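Local coordinates for protein putative phosphatase/phosphodiesterase MPN_349 (Mycoplasma pneumoniae M129, PDB 1T71) that is a putative iron-dependent phosphatase of the YmdB-like family, probably hydrolysing phosphodiesters such as 2',3'-cyclic nucleotides, at residues 187-199 with 254-266. Residues are numbered along the deposited sequence; the frame is centred on the assembly and turned at random.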
# COMPACT_ATOMS: atom_id res chain seq x y z
N PRO A 187 6.61 5.99 -6.74
CA PRO A 187 7.41 6.13 -5.52
C PRO A 187 8.06 7.51 -5.42
O PRO A 187 8.42 8.11 -6.44
CB PRO A 187 8.44 5.01 -5.66
CG PRO A 187 8.70 4.99 -7.14
CD PRO A 187 7.30 5.16 -7.74
N SER A 188 8.18 8.03 -4.21
CA SER A 188 8.81 9.32 -4.00
C SER A 188 10.22 9.02 -3.50
O SER A 188 10.47 7.93 -2.98
CB SER A 188 8.05 10.15 -2.95
OG SER A 188 7.90 9.44 -1.74
N ALA A 189 11.15 9.96 -3.68
CA ALA A 189 12.54 9.76 -3.25
C ALA A 189 12.69 10.34 -1.84
O ALA A 189 13.77 10.74 -1.42
CB ALA A 189 13.49 10.46 -4.23
N ASP A 190 11.56 10.33 -1.14
CA ASP A 190 11.33 10.84 0.21
C ASP A 190 11.80 10.02 1.42
O ASP A 190 11.96 10.55 2.51
CB ASP A 190 9.81 11.03 0.37
CG ASP A 190 9.42 12.45 0.57
OD1 ASP A 190 10.08 13.33 0.00
OD2 ASP A 190 8.43 12.69 1.28
N LEU A 191 11.95 8.71 1.22
CA LEU A 191 12.31 7.79 2.30
C LEU A 191 13.40 8.21 3.27
O LEU A 191 14.48 8.63 2.86
CB LEU A 191 12.70 6.43 1.71
CG LEU A 191 12.21 5.12 2.37
CD1 LEU A 191 13.29 4.06 2.19
CD2 LEU A 191 11.89 5.31 3.84
N ARG A 192 13.11 8.09 4.56
CA ARG A 192 14.09 8.41 5.59
C ARG A 192 13.60 8.06 6.99
O ARG A 192 12.40 7.83 7.21
CB ARG A 192 14.45 9.90 5.59
CG ARG A 192 13.36 10.81 6.16
CD ARG A 192 13.86 12.24 6.37
NE ARG A 192 14.75 12.34 7.52
CZ ARG A 192 15.37 13.45 7.90
NH1 ARG A 192 15.21 14.58 7.21
NH2 ARG A 192 16.15 13.45 8.97
N ILE A 193 14.55 8.02 7.92
CA ILE A 193 14.26 7.80 9.32
C ILE A 193 14.07 9.27 9.69
O ILE A 193 14.91 10.10 9.33
CB ILE A 193 15.49 7.22 10.07
CG1 ILE A 193 15.77 5.80 9.59
CG2 ILE A 193 15.24 7.26 11.58
CD1 ILE A 193 16.94 5.11 10.29
N THR A 194 12.98 9.61 10.37
CA THR A 194 12.73 11.00 10.73
C THR A 194 13.56 11.45 11.93
O THR A 194 14.14 10.62 12.63
CB THR A 194 11.24 11.24 11.08
OG1 THR A 194 10.95 10.59 12.32
CG2 THR A 194 10.32 10.66 9.98
N PRO A 195 13.64 12.77 12.17
CA PRO A 195 14.40 13.30 13.30
C PRO A 195 13.84 12.81 14.63
O PRO A 195 14.48 12.97 15.68
CB PRO A 195 14.24 14.82 13.15
CG PRO A 195 14.07 15.00 11.68
CD PRO A 195 13.14 13.86 11.32
N LYS A 196 12.63 12.23 14.59
CA LYS A 196 11.97 11.71 15.78
C LYS A 196 12.07 10.18 15.89
O LYS A 196 11.53 9.59 16.81
CB LYS A 196 10.49 12.08 15.80
CG LYS A 196 10.13 13.30 16.64
CD LYS A 196 10.21 14.59 15.86
CE LYS A 196 9.57 15.73 16.64
NZ LYS A 196 8.15 15.45 16.99
N GLY A 197 12.74 9.55 14.93
CA GLY A 197 12.90 8.11 15.02
C GLY A 197 11.88 7.24 14.32
O GLY A 197 11.83 6.03 14.57
N SER A 198 11.07 7.82 13.45
CA SER A 198 10.09 7.04 12.70
C SER A 198 10.58 6.88 11.27
O SER A 198 11.62 7.41 10.90
CB SER A 198 8.73 7.74 12.68
OG SER A 198 8.20 7.85 13.98
N ALA A 199 9.82 6.13 10.48
CA ALA A 199 10.16 5.97 9.08
C ALA A 199 9.04 6.67 8.32
O ALA A 199 7.86 6.54 8.67
CB ALA A 199 10.20 4.49 8.71
N THR A 254 14.23 0.18 22.05
CA THR A 254 14.00 1.63 21.94
C THR A 254 12.76 1.89 21.09
O THR A 254 12.17 2.97 21.14
CB THR A 254 15.17 2.34 21.25
OG1 THR A 254 15.23 1.92 19.88
CG2 THR A 254 16.48 2.03 21.94
N LYS A 255 12.40 0.88 20.30
CA LYS A 255 11.28 0.93 19.37
C LYS A 255 11.34 2.14 18.44
O LYS A 255 10.34 2.81 18.19
CB LYS A 255 9.93 0.80 20.11
CG LYS A 255 9.50 1.92 21.02
CD LYS A 255 8.47 1.37 22.02
CE LYS A 255 7.48 2.44 22.47
NZ LYS A 255 6.56 2.86 21.36
N LYS A 256 12.54 2.39 17.94
CA LYS A 256 12.83 3.46 17.00
C LYS A 256 13.28 2.75 15.73
O LYS A 256 13.83 1.64 15.80
CB LYS A 256 13.98 4.34 17.50
CG LYS A 256 13.74 5.01 18.83
CD LYS A 256 12.56 5.96 18.76
CE LYS A 256 12.40 6.72 20.06
NZ LYS A 256 11.24 7.65 20.02
N VAL A 257 13.04 3.35 14.58
CA VAL A 257 13.48 2.74 13.34
C VAL A 257 14.98 2.94 13.29
O VAL A 257 15.49 4.03 13.52
CB VAL A 257 12.82 3.39 12.11
CG1 VAL A 257 13.46 2.85 10.83
CG2 VAL A 257 11.33 3.09 12.12
N ILE A 258 15.70 1.86 12.99
CA ILE A 258 17.15 1.89 12.93
C ILE A 258 17.71 1.91 11.52
O ILE A 258 18.86 2.28 11.31
CB ILE A 258 17.72 0.66 13.69
CG1 ILE A 258 17.54 0.86 15.19
CG2 ILE A 258 19.19 0.46 13.35
CD1 ILE A 258 18.03 -0.32 16.01
N LYS A 259 16.89 1.51 10.55
CA LYS A 259 17.35 1.49 9.18
C LYS A 259 16.20 1.44 8.18
O LYS A 259 15.13 0.91 8.47
CB LYS A 259 18.28 0.28 8.98
CG LYS A 259 18.66 0.00 7.53
CD LYS A 259 19.91 -0.87 7.42
CE LYS A 259 21.15 -0.12 7.93
NZ LYS A 259 22.43 -0.83 7.58
N THR A 260 16.43 2.01 7.00
CA THR A 260 15.45 2.02 5.93
C THR A 260 16.15 2.06 4.58
O THR A 260 17.23 2.64 4.45
CB THR A 260 14.52 3.25 5.98
OG1 THR A 260 15.31 4.45 5.83
CG2 THR A 260 13.76 3.30 7.29
N GLU A 261 15.53 1.43 3.59
CA GLU A 261 16.08 1.40 2.24
C GLU A 261 14.93 1.20 1.26
O GLU A 261 14.05 0.37 1.49
CB GLU A 261 17.07 0.24 2.09
CG GLU A 261 17.88 0.33 0.81
CD GLU A 261 18.62 -0.95 0.49
OE1 GLU A 261 19.30 -1.50 1.38
OE2 GLU A 261 18.52 -1.41 -0.67
N ALA A 262 14.94 1.96 0.18
CA ALA A 262 13.90 1.84 -0.84
C ALA A 262 14.17 0.60 -1.69
O ALA A 262 15.31 0.33 -2.06
CB ALA A 262 13.89 3.08 -1.72
N ILE A 263 13.11 -0.14 -2.00
CA ILE A 263 13.24 -1.34 -2.82
C ILE A 263 12.60 -1.08 -4.18
O ILE A 263 11.43 -0.71 -4.25
CB ILE A 263 12.52 -2.54 -2.19
CG1 ILE A 263 13.09 -2.82 -0.79
CG2 ILE A 263 12.65 -3.76 -3.10
CD1 ILE A 263 12.30 -3.86 -0.01
N ARG A 264 13.37 -1.26 -5.25
CA ARG A 264 12.84 -1.05 -6.60
C ARG A 264 13.37 -2.02 -7.66
O ARG A 264 14.57 -2.28 -7.75
CB ARG A 264 13.07 0.39 -7.06
CG ARG A 264 13.13 0.54 -8.58
CD ARG A 264 12.98 1.97 -9.07
NE ARG A 264 11.57 2.32 -9.09
CZ ARG A 264 10.94 2.86 -10.12
NH1 ARG A 264 11.59 3.13 -11.24
NH2 ARG A 264 9.64 3.10 -10.03
N ILE A 265 12.44 -2.54 -8.45
CA ILE A 265 12.77 -3.47 -9.52
C ILE A 265 11.94 -3.05 -10.73
O ILE A 265 10.74 -2.84 -10.63
CB ILE A 265 12.43 -4.92 -9.13
CG1 ILE A 265 13.27 -5.33 -7.92
CG2 ILE A 265 12.71 -5.86 -10.30
CD1 ILE A 265 12.98 -6.71 -7.40
N VAL A 266 12.60 -2.92 -11.88
CA VAL A 266 11.93 -2.51 -13.09
C VAL A 266 12.22 -3.47 -14.25
O VAL A 266 13.38 -3.79 -14.52
CB VAL A 266 12.34 -1.09 -13.51
CG1 VAL A 266 11.63 -0.70 -14.80
CG2 VAL A 266 11.99 -0.10 -12.40
O HOH W 1 9.72 5.02 16.01
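Pro187 meets Arg264, the ring and the arginine chain crossing at about a right angle with CG of Pro187 3.6 Å from NH2 of Arg264; NE of the same guanidinium donates to Asn244. Leu191 reaches across to the backbone of strand 259-267: its CD1 lies 3.3 Å from N of Ala262, while CD2 rests against CB of Thr260. Ile193 straddles two neighbours, its CG1 being 3.9 Å from both CG1 of Val257 and CG2 of Thr260. With CG1 set anti to the carbonyl carbon (chi1 -68°), CD1 of Ile193 ends over the face of the Ile258-Lys259 peptide, 3.5 Å from C of Ile258. A type I turn from Thr194 to Gly197 follows, and O of Gly197 accepts a nearly straight hydrogen bond from N of Val257 (2.9 Å, 173°); a water lies within hydrogen-bonding distance of this oxygen and of O of Lys255. Past the turn, CB of Ala199 packs on CG2 of Val257 at 3.9 Å, completing an apolar patch with Ile193 and the methyl of Thr260. The contact thus joins the outermost strands, 192-193 and 259-267, of two six-stranded mixed sheets, consistent with the two-sheet core of calcineurin-like metallophosphoesterases. Strand 192-193 is paired antiparallel with strand 199-201, and strand 259-267 with strand 241-249, where Ile258 and Lys259 form a classic beta bulge opposite Glu249.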